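Local coordinates for protein 6-aminohexanoate-dimer hydrolase (Bacillus anthracis, PDB 4GB7) that probably hydrolyses the amide bond of 6-aminohexanoate dimers or related substrates, using a fold of the serine beta-lactamase family, at residues His136-Leu141 against Val371-Gln377; Asn174-Gly178 against Val190-Tyr194; Val246-Asn250 against Tyr355-Trp360; Asn251-Glu255 against Glu297-Ala301; Ile337-Glu342 against Trp359-His363. All coordinates share one frame; numbering follows the deposited sequence. Where two conformers were deposited one is given.

Contacts 1, 3 and 4 meet at the probable active site. In contact 1, Ser140 OG lies 2.8 Å from Tyr249 OH of contact 3, a probable hydrogen bond. Both side chains come within about 3 Å of a bound nitrate ion, probably from the crystallisation liquor. Segment 251-255 of contact 4 follows directly on 246-250, and Asn251 OD1 lies 4.2 Å from Ser140 OG. Contact 2 lies farther out, its centre about 24 Å from that of contact 1. It reaches contact 3 through Tyr194 OH and Asn250 OD1, 2.7 Å apart. Contact 5 shares Trp359 and Trp360 with contact 3. The centres of contacts 3 and 5 are about 11 Å apart.

Contact 1 (His136-Leu141 against Val371-Gln377); sequences HGMASL and VLGSYGQ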
# COMPACT_ATOMS: atom_id res chain seq x y z
N HIS A 136 1.46 -1.38 11.90
CA HIS A 136 2.16 -0.18 11.44
C HIS A 136 1.39 0.46 10.34
O HIS A 136 0.72 -0.22 9.57
CB HIS A 136 3.50 -0.67 10.86
CG HIS A 136 4.52 0.43 10.66
ND1 HIS A 136 4.47 1.32 9.66
CD2 HIS A 136 5.67 0.73 11.41
CE1 HIS A 136 5.54 2.15 9.75
NE2 HIS A 136 6.26 1.80 10.84
N GLY A 137 1.46 1.78 10.23
CA GLY A 137 0.93 2.46 9.03
C GLY A 137 1.62 1.99 7.77
O GLY A 137 2.77 1.66 7.77
N MSE A 138 0.88 1.88 6.68
CA MSE A 138 1.45 1.41 5.43
C MSE A 138 1.15 2.32 4.22
O MSE A 138 1.51 1.98 3.10
CB MSE A 138 0.93 -0.00 5.13
CG MSE A 138 1.19 -0.97 6.23
SE MSE A 138 0.91 -2.80 5.71
CE MSE A 138 -0.84 -2.77 5.04
N ALA A 139 0.49 3.45 4.45
CA ALA A 139 0.20 4.42 3.40
C ALA A 139 -0.41 3.66 2.22
O ALA A 139 -1.33 2.89 2.43
CB ALA A 139 1.45 5.21 3.02
N SER A 140 0.11 3.80 1.01
CA SER A 140 -0.56 3.26 -0.20
C SER A 140 -0.40 1.74 -0.39
O SER A 140 -0.95 1.20 -1.33
CB SER A 140 -0.05 3.99 -1.47
OG SER A 140 -0.52 5.32 -1.55
N LEU A 141 0.30 1.03 0.50
CA LEU A 141 0.30 -0.43 0.44
C LEU A 141 -1.12 -0.98 0.49
O LEU A 141 -1.35 -2.02 -0.03
CB LEU A 141 1.14 -1.07 1.52
CG LEU A 141 2.62 -1.21 1.24
CD1 LEU A 141 3.29 -0.15 0.42
CD2 LEU A 141 3.39 -1.59 2.49
N VAL A 371 4.34 -2.68 -4.40
CA VAL A 371 3.52 -1.53 -4.00
C VAL A 371 4.32 -0.69 -3.03
O VAL A 371 5.07 -1.23 -2.20
CB VAL A 371 2.10 -1.96 -3.53
CG1 VAL A 371 2.21 -2.92 -2.31
CG2 VAL A 371 1.22 -0.72 -3.26
N LEU A 372 4.15 0.62 -3.14
CA LEU A 372 4.99 1.60 -2.44
C LEU A 372 4.06 2.45 -1.63
O LEU A 372 2.89 2.66 -2.05
CB LEU A 372 5.74 2.46 -3.44
CG LEU A 372 6.71 1.67 -4.33
CD1 LEU A 372 7.08 2.49 -5.58
CD2 LEU A 372 7.94 1.27 -3.54
N GLY A 373 4.56 3.00 -0.54
CA GLY A 373 3.81 4.00 0.23
C GLY A 373 4.68 5.05 0.84
O GLY A 373 5.88 4.79 1.08
N SER A 374 4.10 6.23 1.06
CA SER A 374 4.85 7.33 1.62
C SER A 374 5.52 6.98 2.92
O SER A 374 5.04 6.13 3.69
CB SER A 374 3.97 8.56 1.82
OG SER A 374 3.44 8.94 0.58
N TYR A 375 6.64 7.63 3.14
CA TYR A 375 7.41 7.57 4.41
C TYR A 375 8.23 6.32 4.53
O TYR A 375 8.70 5.99 5.59
CB TYR A 375 6.56 7.85 5.66
CG TYR A 375 5.55 8.96 5.47
CD1 TYR A 375 5.91 10.20 4.96
CD2 TYR A 375 4.20 8.73 5.70
CE1 TYR A 375 4.98 11.19 4.75
CE2 TYR A 375 3.27 9.71 5.49
CZ TYR A 375 3.66 10.93 5.03
OH TYR A 375 2.69 11.84 4.79
N GLY A 376 8.39 5.63 3.40
CA GLY A 376 9.28 4.49 3.25
C GLY A 376 8.65 3.13 3.48
O GLY A 376 9.27 2.22 4.07
N GLN A 377 7.48 2.92 2.86
CA GLN A 377 6.85 1.63 2.87
C GLN A 377 6.96 0.91 1.55
O GLN A 377 6.75 1.51 0.48
CB GLN A 377 5.36 1.69 3.23
CG GLN A 377 4.91 2.86 4.10
CD GLN A 377 5.70 3.04 5.34
OE1 GLN A 377 6.18 2.08 5.93
NE2 GLN A 377 5.78 4.28 5.82
O HOH W 1 1.43 6.50 -0.13
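Leu141 and Val371 form the apolar core of this contact. Leu141 CG lies 4.0 Å from Val371 CG1. The CD1 branch of Leu141 reaches the strand backbone, 3.3 Å from Val371 O. The CD2 branch turns to Gln377 CB. Val371 CG2 packs against Ser140 O. Ala139 CB points at the strand end and sits 3.5 Å from Ser374 N. At Gly373 the backbones come close, its CA lying 4.5 Å from Ser140 CA.

The strand 369-373 turns tightly at residues 374-376 into strand 377-382. Backbone bonds in both directions between Gly373 and Gln377 close this hairpin at the edge of the five-stranded sheet. Ser140 faces it from the start of an apparent SxxK motif. In relatives of the beta-lactamase clan this serine is the nucleophile, and its OG is bonded here to Lys143 and Tyr249.

The polar link between the segments is a water. Water 1 is 2.7 Å from Ser140 OG and accepts from Ser374 N at 2.9 Å. Two polar side chains also bond within their own segments. His136 ND1 donates to a lone pair of Gly137 O at 2.6 Å, with the acceptor in the ring plane, and its NE2 is bonded to Asp111. Gln377 CG packs 3.7 Å from Met138 O. The bend at chi2 (-52°) turns the amide back so that NE2 bonds to Ser374 O. Gln377 OE1 accepts from Ser393 N.

Contact 2 (Asn174-Gly178 against Val190-Tyr194); sequences NTPFG and VSVEY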
# COMPACT_ATOMS: atom_id res chain seq x y z
N ASN A 174 -22.11 10.71 -13.77
CA ASN A 174 -21.64 11.80 -14.64
C ASN A 174 -20.54 12.65 -14.01
O ASN A 174 -20.23 13.70 -14.53
CB ASN A 174 -22.81 12.68 -15.16
CG ASN A 174 -23.74 11.92 -16.07
OD1 ASN A 174 -23.31 11.03 -16.83
ND2 ASN A 174 -25.03 12.26 -16.00
N THR A 175 -19.94 12.18 -12.91
CA THR A 175 -18.76 12.84 -12.29
C THR A 175 -17.49 12.20 -12.80
O THR A 175 -17.55 11.14 -13.36
CB THR A 175 -18.80 12.81 -10.75
OG1 THR A 175 -18.51 11.48 -10.27
CG2 THR A 175 -20.15 13.30 -10.21
N PRO A 176 -16.32 12.82 -12.56
CA PRO A 176 -15.12 12.26 -13.15
C PRO A 176 -14.79 10.80 -12.74
O PRO A 176 -14.36 9.99 -13.58
CB PRO A 176 -14.04 13.17 -12.62
CG PRO A 176 -14.73 14.50 -12.53
CD PRO A 176 -16.07 14.16 -12.00
N PHE A 177 -14.86 10.51 -11.44
CA PHE A 177 -14.66 9.10 -11.00
C PHE A 177 -15.79 8.20 -11.43
O PHE A 177 -15.58 7.02 -11.66
CB PHE A 177 -14.41 8.96 -9.49
CG PHE A 177 -13.07 9.46 -9.05
CD1 PHE A 177 -11.91 8.83 -9.48
CD2 PHE A 177 -12.96 10.55 -8.22
CE1 PHE A 177 -10.67 9.27 -9.08
CE2 PHE A 177 -11.72 11.00 -7.82
CZ PHE A 177 -10.59 10.37 -8.27
N GLY A 178 -16.99 8.75 -11.56
CA GLY A 178 -18.13 8.00 -12.06
C GLY A 178 -18.05 7.51 -13.50
O GLY A 178 -18.50 6.37 -13.83
N VAL A 190 -7.25 7.78 -14.32
CA VAL A 190 -8.26 8.80 -14.08
C VAL A 190 -7.58 10.06 -13.57
O VAL A 190 -6.92 10.06 -12.48
CB VAL A 190 -9.33 8.28 -13.09
CG1 VAL A 190 -10.44 9.29 -12.97
CG2 VAL A 190 -9.85 6.88 -13.53
N SER A 191 -7.71 11.13 -14.37
CA SER A 191 -6.95 12.37 -14.14
C SER A 191 -7.88 13.37 -13.47
O SER A 191 -8.85 13.88 -14.10
CB SER A 191 -6.40 12.91 -15.46
OG SER A 191 -5.37 12.10 -16.01
N VAL A 192 -7.59 13.67 -12.22
CA VAL A 192 -8.47 14.45 -11.40
C VAL A 192 -7.67 15.36 -10.48
O VAL A 192 -6.60 14.99 -9.97
CB VAL A 192 -9.33 13.50 -10.52
CG1 VAL A 192 -9.79 14.13 -9.23
CG2 VAL A 192 -10.52 12.94 -11.32
N GLU A 193 -8.21 16.56 -10.27
CA GLU A 193 -7.68 17.51 -9.29
C GLU A 193 -8.82 17.86 -8.30
O GLU A 193 -10.03 17.78 -8.66
CB GLU A 193 -7.11 18.78 -9.99
CG GLU A 193 -8.18 19.66 -10.66
CD GLU A 193 -7.67 20.97 -11.30
OE1 GLU A 193 -8.44 21.63 -11.99
OE2 GLU A 193 -6.49 21.32 -11.11
N TYR A 194 -8.43 18.24 -7.10
CA TYR A 194 -9.34 18.65 -6.07
C TYR A 194 -8.96 20.06 -5.66
O TYR A 194 -7.78 20.47 -5.82
CB TYR A 194 -9.20 17.75 -4.81
CG TYR A 194 -9.25 16.24 -5.07
CD1 TYR A 194 -10.46 15.57 -5.16
CD2 TYR A 194 -8.11 15.51 -5.23
CE1 TYR A 194 -10.49 14.21 -5.37
CE2 TYR A 194 -8.13 14.16 -5.43
CZ TYR A 194 -9.35 13.51 -5.53
OH TYR A 194 -9.42 12.15 -5.73
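Tyr194 OH, which is hydrogen-bonded to Asn250 OD1, sits at the edge of the Phe177 ring, near the ring plane. It is 3.3 Å from Phe177 CE2 and touches CZ as well. The two side chains cross at about a right angle. The bond to Asn250 fixes where the hydroxyl stands against the phenyl edge.

The rest of the contact is apolar. Phe177 CG is anti to its carbonyl carbon (chi1 -72°), and this carries the ring away from the helix start and in among Val190, Val192 and Tyr194. Val192 CG2 lies over one face of the ring, off its centre, in a CH-pi contact 4.2 Å from the centroid. The same methyl meets Pro176 CB at 3.8 Å, so it touches both the proline and the phenyl ring. Val192 CG1 touches the ring at CE2 and also lies over a face of Tyr194. Val190 CG1 reaches Phe177 CD1 obliquely at 3.8 Å.

Thr175 is the N-cap of the short helix 176-179. Its OG1 accepts a weak bond of 3.4 Å from Gly178 N and is also bonded to Leu172 O.

The contact packs this short helix against strand 191-193, which pairs antiparallel with strand 238-241. Helix 251-265 touches Phe177 and Val190 through Ser253, and helix 230-235 reaches Phe177 through Leu234 and Tyr194 through Met233.

Contact 3 (Val246-Asn250 against Tyr355-Trp360); sequences VFSYN and YHNQWW
Phe247 and Tyr249 both hold CG anti to the backbone N (chi1 175° and -168°), so the two rings reach roughly parallel toward Tyr355 and Trp360. Tyr355 is likewise extended from its own strand. Trp360 differs: its CG lies beside the backbone N, and its six-membered ring meets both Phe247 and Tyr249.

Phe247 CE1 sits over one face of the Tyr355 ring, offset toward the rim and 3.5 Å from CG. The opposite face of Tyr355 is met by Trp359 O. Phe247 also turns an edge toward the face of Trp360 in an offset edge-to-face pair. The planes are at 68°, and CZ is 3.8 Å from Trp360 CH2. Tyr249 meets Trp360 obliquely, CE1 lying 3.6 Å from CZ2. The same CE1 is 3.9 Å from Tyr355 OH.

Phe247, Tyr249, Tyr355 and Trp360 form an aromatic cluster between the loop before helix 251-265 and a two-stranded hairpin. The hairpin turns through a type I' turn from His356 to Trp359, closed by His356 N to Trp359 O and by Trp359 N to His356 O. Tyr249 is the tyrosine of an apparent YxN motif, as in relatives of the beta-lactamase clan, and its OH is hydrogen-bonded to Ser140 OG.

A water adds a polar bridge at the side of the cluster. Water 2 lies in the plane of the indole, at its edge. It accepts from Trp360 NE1 at 2.9 Å and is 2.8 Å from Tyr249 OH.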
# COMPACT_ATOMS: atom_id res chain seq x y z
N VAL A 246 -4.03 8.70 -19.87
CA VAL A 246 -2.67 8.76 -19.31
C VAL A 246 -2.71 8.26 -17.86
O VAL A 246 -3.74 8.31 -17.21
CB VAL A 246 -2.10 10.20 -19.32
CG1 VAL A 246 -2.91 11.12 -18.40
CG2 VAL A 246 -0.62 10.21 -18.99
N PHE A 247 -1.57 7.80 -17.37
CA PHE A 247 -1.41 7.47 -15.97
C PHE A 247 -1.44 8.74 -15.12
O PHE A 247 -0.72 9.71 -15.41
CB PHE A 247 -0.09 6.71 -15.75
CG PHE A 247 0.23 6.41 -14.31
CD1 PHE A 247 -0.34 5.32 -13.70
CD2 PHE A 247 1.13 7.18 -13.60
CE1 PHE A 247 -0.02 4.99 -12.40
CE2 PHE A 247 1.44 6.86 -12.27
CZ PHE A 247 0.87 5.76 -11.67
N SER A 248 -2.24 8.72 -14.04
CA SER A 248 -2.28 9.78 -13.05
C SER A 248 -2.59 9.14 -11.72
O SER A 248 -3.73 8.72 -11.48
CB SER A 248 -3.35 10.83 -13.40
OG SER A 248 -3.33 11.89 -12.46
N TYR A 249 -1.57 9.03 -10.86
CA TYR A 249 -1.77 8.38 -9.57
C TYR A 249 -2.72 9.19 -8.70
O TYR A 249 -2.50 10.38 -8.47
CB TYR A 249 -0.43 8.25 -8.90
CG TYR A 249 -0.39 7.36 -7.68
CD1 TYR A 249 -0.27 5.97 -7.80
CD2 TYR A 249 -0.38 7.89 -6.43
CE1 TYR A 249 -0.17 5.16 -6.69
CE2 TYR A 249 -0.30 7.09 -5.30
CZ TYR A 249 -0.18 5.73 -5.44
OH TYR A 249 -0.08 4.99 -4.30
N ASN A 250 -3.80 8.55 -8.22
CA ASN A 250 -4.75 9.25 -7.40
C ASN A 250 -5.42 8.31 -6.37
O ASN A 250 -6.08 7.34 -6.74
CB ASN A 250 -5.83 9.88 -8.29
CG ASN A 250 -6.58 11.02 -7.62
OD1 ASN A 250 -7.17 10.86 -6.55
ND2 ASN A 250 -6.55 12.21 -8.28
N TYR A 355 2.30 0.27 -14.55
CA TYR A 355 1.40 0.16 -13.41
C TYR A 355 0.13 -0.56 -13.87
O TYR A 355 -0.45 -0.18 -14.89
CB TYR A 355 1.03 1.52 -12.91
CG TYR A 355 0.22 1.59 -11.62
CD1 TYR A 355 -1.15 1.40 -11.61
CD2 TYR A 355 0.86 1.85 -10.39
CE1 TYR A 355 -1.89 1.53 -10.44
CE2 TYR A 355 0.13 1.96 -9.21
CZ TYR A 355 -1.23 1.76 -9.23
OH TYR A 355 -1.95 1.94 -8.08
N HIS A 356 -0.28 -1.57 -13.11
CA HIS A 356 -1.45 -2.37 -13.48
C HIS A 356 -2.13 -2.87 -12.22
O HIS A 356 -1.49 -3.46 -11.35
CB HIS A 356 -1.01 -3.55 -14.36
CG HIS A 356 -2.16 -4.26 -15.07
ND1 HIS A 356 -3.34 -3.65 -15.36
CD2 HIS A 356 -2.23 -5.53 -15.59
CE1 HIS A 356 -4.14 -4.52 -15.99
NE2 HIS A 356 -3.46 -5.66 -16.16
N ASN A 357 -3.44 -2.61 -12.10
CA ASN A 357 -4.26 -3.17 -11.03
C ASN A 357 -3.73 -2.94 -9.61
O ASN A 357 -3.74 -3.82 -8.75
CB ASN A 357 -4.46 -4.68 -11.33
CG ASN A 357 -5.23 -4.91 -12.63
OD1 ASN A 357 -6.05 -4.07 -13.01
ND2 ASN A 357 -4.95 -6.03 -13.31
N GLN A 358 -3.28 -1.72 -9.40
CA GLN A 358 -2.81 -1.20 -8.11
C GLN A 358 -1.37 -1.56 -7.78
O GLN A 358 -0.89 -1.23 -6.69
CB GLN A 358 -3.77 -1.46 -6.95
CG GLN A 358 -5.25 -1.07 -7.23
CD GLN A 358 -5.46 0.44 -7.27
OE1 GLN A 358 -5.61 1.09 -6.23
NE2 GLN A 358 -5.55 1.01 -8.49
N TRP A 359 -0.68 -2.21 -8.73
CA TRP A 359 0.75 -2.60 -8.56
C TRP A 359 1.71 -1.88 -9.53
O TRP A 359 1.40 -1.65 -10.71
CB TRP A 359 0.93 -4.10 -8.79
CG TRP A 359 0.28 -4.95 -7.75
CD1 TRP A 359 -1.02 -5.45 -7.74
CD2 TRP A 359 0.92 -5.49 -6.58
NE1 TRP A 359 -1.23 -6.20 -6.65
CE2 TRP A 359 -0.09 -6.26 -5.90
CE3 TRP A 359 2.19 -5.37 -6.00
CZ2 TRP A 359 0.15 -6.89 -4.69
CZ3 TRP A 359 2.42 -6.03 -4.80
CH2 TRP A 359 1.41 -6.78 -4.16
N TRP A 360 2.88 -1.51 -9.02
CA TRP A 360 3.98 -0.99 -9.82
C TRP A 360 4.80 -2.13 -10.39
O TRP A 360 5.04 -3.16 -9.71
CB TRP A 360 4.93 -0.11 -9.01
CG TRP A 360 4.26 1.07 -8.32
CD1 TRP A 360 3.59 1.06 -7.12
CD2 TRP A 360 4.15 2.45 -8.82
NE1 TRP A 360 3.10 2.31 -6.83
CE2 TRP A 360 3.41 3.19 -7.82
CE3 TRP A 360 4.58 3.12 -9.98
CZ2 TRP A 360 3.12 4.53 -7.96
CZ3 TRP A 360 4.33 4.48 -10.09
CH2 TRP A 360 3.60 5.17 -9.12
O HOH W 2 1.53 2.66 -4.39

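Contact 4 (Asn251-Glu255 against Glu297-Ala301); sequences NGSTE and EQASA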
# COMPACT_ATOMS: atom_id res chain seq x y z
N ASN A 251 -5.31 8.66 -5.10
CA ASN A 251 -6.02 7.96 -4.01
C ASN A 251 -7.50 7.77 -4.31
O ASN A 251 -8.10 6.77 -3.95
CB ASN A 251 -5.93 8.75 -2.72
CG ASN A 251 -4.53 8.81 -2.15
OD1 ASN A 251 -3.73 7.90 -2.30
ND2 ASN A 251 -4.24 9.91 -1.47
N GLY A 252 -8.12 8.79 -4.89
CA GLY A 252 -9.53 8.77 -5.19
C GLY A 252 -9.96 7.61 -6.04
O GLY A 252 -11.13 7.15 -5.91
N SER A 253 -9.09 7.15 -6.93
CA SER A 253 -9.44 6.01 -7.77
C SER A 253 -9.66 4.75 -6.92
O SER A 253 -10.66 4.05 -7.05
CB SER A 253 -8.38 5.74 -8.85
OG SER A 253 -8.30 6.84 -9.76
N THR A 254 -8.74 4.49 -5.99
CA THR A 254 -8.90 3.36 -5.07
C THR A 254 -10.12 3.54 -4.16
O THR A 254 -10.85 2.58 -3.89
CB THR A 254 -7.64 3.22 -4.22
OG1 THR A 254 -6.50 3.38 -5.05
CG2 THR A 254 -7.59 1.83 -3.51
N GLU A 255 -10.36 4.78 -3.71
CA GLU A 255 -11.51 5.05 -2.83
C GLU A 255 -12.80 4.76 -3.57
O GLU A 255 -13.75 4.24 -2.96
CB GLU A 255 -11.51 6.46 -2.29
CG GLU A 255 -10.31 6.83 -1.40
CD GLU A 255 -10.15 6.01 -0.13
OE1 GLU A 255 -11.08 5.26 0.27
OE2 GLU A 255 -9.04 6.11 0.45
N GLU A 297 -13.64 3.42 5.49
CA GLU A 297 -12.20 3.23 5.54
C GLU A 297 -11.49 4.07 4.45
O GLU A 297 -12.01 4.26 3.37
CB GLU A 297 -11.81 1.77 5.30
CG GLU A 297 -12.45 0.75 6.25
CD GLU A 297 -13.78 0.22 5.84
OE1 GLU A 297 -14.41 0.77 4.89
OE2 GLU A 297 -14.24 -0.72 6.56
N GLN A 298 -10.29 4.57 4.78
CA GLN A 298 -9.34 5.05 3.77
C GLN A 298 -8.79 3.84 3.04
O GLN A 298 -7.75 3.32 3.44
CB GLN A 298 -8.13 5.75 4.42
CG GLN A 298 -8.46 7.01 5.13
CD GLN A 298 -7.26 7.58 5.83
OE1 GLN A 298 -6.21 6.94 5.90
NE2 GLN A 298 -7.42 8.76 6.37
N ALA A 299 -9.47 3.42 1.98
CA ALA A 299 -9.02 2.30 1.20
C ALA A 299 -7.65 2.51 0.55
O ALA A 299 -6.93 1.55 0.26
CB ALA A 299 -10.06 2.00 0.09
N SER A 300 -7.30 3.78 0.33
CA SER A 300 -6.13 4.14 -0.46
C SER A 300 -4.92 4.26 0.41
O SER A 300 -3.82 4.23 -0.10
CB SER A 300 -6.36 5.47 -1.21
OG SER A 300 -6.59 6.53 -0.30
N ALA A 301 -5.11 4.38 1.72
CA ALA A 301 -3.95 4.77 2.56
C ALA A 301 -4.00 4.38 4.03
O ALA A 301 -3.06 4.69 4.81
CB ALA A 301 -3.79 6.28 2.47
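The carboxylate of Glu255 takes three hydrogen bonds from residues 299-300. OE1 accepts from Ala299 N at 3.0 Å, on the syn side. OE2 accepts from Ser300 OG at 2.6 Å, on the anti side. OE2 also accepts from Ser300 N at 2.9 Å, and this donor stands above the carboxylate plane. The chain of Glu255 bends at chi2 (-61°), which swings the acid round to the loop. The group is buried, and three donors around it would be expected to favour its ionised form. Ser300 OG, between its backbone N and carbonyl carbon (chi1 61°), is directed to OE2 and also touches Asn251 CB at 3.3 Å.

The contact joins the first turn of helix 251-265 to the loop leading into strand 303-305. Asn251 would be the asparagine of a YxN motif, next to the apparent SxxK lysine. Its OD1 accepts from Lys143 NZ and its ND2 is bonded to Asp208. Lys143 NZ also bonds to Ser300 O, so the lysine is held from both segments.

Several other polar groups nearby have partners outside the two segments. Thr254 OG1 is bonded to Gln358 OE1, while its CG2 turns to the loop and lies 3.8 Å from Ala299 O. Glu297 OE1 forms a salt bridge with Arg262, and its OE2 accepts from Asn67 and Ala270. Gln298, the centre of an inverse gamma turn, bonds through NE2 to Ser215. Glu255 N donates to Asn251 O within the helix.

Contact 5 (Ile337-Glu342 against Trp359-His363); sequences IKNVQE and WWIPH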
# COMPACT_ATOMS: atom_id res chain seq x y z
N ILE A 337 0.01 -9.12 -14.06
CA ILE A 337 1.10 -8.25 -13.75
C ILE A 337 2.37 -8.68 -14.43
O ILE A 337 3.08 -7.86 -15.04
CB ILE A 337 1.31 -8.14 -12.24
CG1 ILE A 337 0.15 -7.34 -11.62
CG2 ILE A 337 2.65 -7.51 -11.95
CD1 ILE A 337 -0.02 -7.55 -10.11
N LYS A 338 2.67 -9.97 -14.35
CA LYS A 338 3.92 -10.51 -14.92
C LYS A 338 3.95 -10.45 -16.44
O LYS A 338 5.00 -10.39 -17.01
CB LYS A 338 4.21 -11.90 -14.35
CG LYS A 338 4.51 -11.80 -12.84
CD LYS A 338 4.94 -13.12 -12.21
CE LYS A 338 3.81 -14.13 -12.19
NZ LYS A 338 4.13 -15.33 -11.37
N ASN A 339 2.79 -10.38 -17.07
CA ASN A 339 2.71 -10.21 -18.53
C ASN A 339 2.73 -8.75 -19.04
O ASN A 339 2.65 -8.52 -20.26
CB ASN A 339 1.43 -10.92 -19.03
CG ASN A 339 1.55 -12.42 -19.02
OD1 ASN A 339 2.65 -12.98 -19.10
ND2 ASN A 339 0.43 -13.08 -18.91
N VAL A 340 2.83 -7.77 -18.13
CA VAL A 340 2.92 -6.36 -18.54
C VAL A 340 4.33 -6.09 -19.09
O VAL A 340 5.31 -6.10 -18.34
CB VAL A 340 2.51 -5.34 -17.42
CG1 VAL A 340 2.68 -3.88 -17.87
CG2 VAL A 340 1.07 -5.53 -17.00
N GLN A 341 4.42 -5.82 -20.40
CA GLN A 341 5.73 -5.54 -21.02
C GLN A 341 6.13 -4.07 -20.92
O GLN A 341 5.28 -3.22 -20.70
CB GLN A 341 5.72 -5.97 -22.48
CG GLN A 341 5.41 -7.45 -22.62
CD GLN A 341 6.01 -8.04 -23.85
OE1 GLN A 341 5.42 -7.98 -24.92
NE2 GLN A 341 7.19 -8.64 -23.72
N GLU A 342 7.44 -3.80 -21.05
CA GLU A 342 7.93 -2.45 -21.07
C GLU A 342 7.21 -1.74 -22.21
O GLU A 342 7.10 -2.28 -23.31
CB GLU A 342 9.46 -2.40 -21.17
CG GLU A 342 10.01 -0.97 -21.21
CD GLU A 342 11.48 -0.83 -20.85
OE1 GLU A 342 12.02 0.28 -21.08
OE2 GLU A 342 12.11 -1.79 -20.34
N TRP A 359 -0.68 -2.21 -8.73
CA TRP A 359 0.75 -2.60 -8.56
C TRP A 359 1.71 -1.88 -9.53
O TRP A 359 1.40 -1.65 -10.71
CB TRP A 359 0.93 -4.10 -8.79
CG TRP A 359 0.28 -4.95 -7.75
CD1 TRP A 359 -1.02 -5.45 -7.74
CD2 TRP A 359 0.92 -5.49 -6.58
NE1 TRP A 359 -1.23 -6.20 -6.65
CE2 TRP A 359 -0.09 -6.26 -5.90
CE3 TRP A 359 2.19 -5.37 -6.00
CZ2 TRP A 359 0.15 -6.89 -4.69
CZ3 TRP A 359 2.42 -6.03 -4.80
CH2 TRP A 359 1.41 -6.78 -4.16
N TRP A 360 2.88 -1.51 -9.02
CA TRP A 360 3.98 -0.99 -9.82
C TRP A 360 4.80 -2.13 -10.39
O TRP A 360 5.04 -3.16 -9.71
CB TRP A 360 4.93 -0.11 -9.01
CG TRP A 360 4.26 1.07 -8.32
CD1 TRP A 360 3.59 1.06 -7.12
CD2 TRP A 360 4.15 2.45 -8.82
NE1 TRP A 360 3.10 2.31 -6.83
CE2 TRP A 360 3.41 3.19 -7.82
CE3 TRP A 360 4.58 3.12 -9.98
CZ2 TRP A 360 3.12 4.53 -7.96
CZ3 TRP A 360 4.33 4.48 -10.09
CH2 TRP A 360 3.60 5.17 -9.12
N ILE A 361 5.24 -1.95 -11.63
CA ILE A 361 6.03 -2.94 -12.35
C ILE A 361 7.26 -2.24 -12.87
O ILE A 361 7.20 -1.57 -13.91
CB ILE A 361 5.22 -3.55 -13.52
CG1 ILE A 361 3.92 -4.14 -13.01
CG2 ILE A 361 6.06 -4.58 -14.25
CD1 ILE A 361 2.87 -4.31 -14.07
N PRO A 362 8.38 -2.33 -12.11
CA PRO A 362 9.57 -1.57 -12.48
C PRO A 362 10.30 -2.05 -13.73
O PRO A 362 11.19 -1.37 -14.20
CB PRO A 362 10.50 -1.79 -11.25
CG PRO A 362 10.05 -3.08 -10.63
CD PRO A 362 8.55 -3.02 -10.82
N HIS A 363 10.00 -3.26 -14.18
CA HIS A 363 10.78 -3.96 -15.23
C HIS A 363 12.25 -4.05 -14.89
O HIS A 363 13.12 -3.67 -15.68
CB HIS A 363 10.56 -3.30 -16.59
CG HIS A 363 9.13 -3.38 -17.04
ND1 HIS A 363 8.30 -2.30 -17.10
CD2 HIS A 363 8.35 -4.48 -17.38
CE1 HIS A 363 7.08 -2.72 -17.49
NE2 HIS A 363 7.11 -4.03 -17.66
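The C-terminal end of helix 332-338 and the chain after it pack on the second strand of the 354-361 hairpin, Ile337 and Val340 facing Trp359 and Ile361. Ile337 CD1 lies over one face of the Trp359 indole, at the CG-CD1 edge of the five-membered ring. It is 3.3 Å from CD1 and 3.5 Å from CG of Trp359. The chi1 of Ile337 (-71°) splits its two branches between Trp359 and Ile361, and CG2 meets Ile361 CG1 at 3.8 Å. Ile361 CD1 fits against the side of Val340, 3.5 Å from CB, and also touches both of its methyls.

The polar tie is made by His363. Its NE2 donates to Val340 O at 2.8 Å, with an N-H...O angle of 161°. The oxygen lies in the ring plane, but the donor stands well above the carbonyl plane. ND1 is bonded to Ser352 O, so the imidazole is held at both nitrogens and its rotation is fixed.

Both faces of that ring are also met. Glu342 CB makes a CH-pi contact nearly straight over the ring, 4.2 Å from the centroid. Glu342 N is close to the same ring, and Ile361 CG2 lies against the face opposite this nitrogen.

Val340 N donates to Ile337 O as the helix ends. The arrangement is a helix end laid on a beta hairpin, its apolar side chains on the hairpin strand and its exit loop pinned by a histidine.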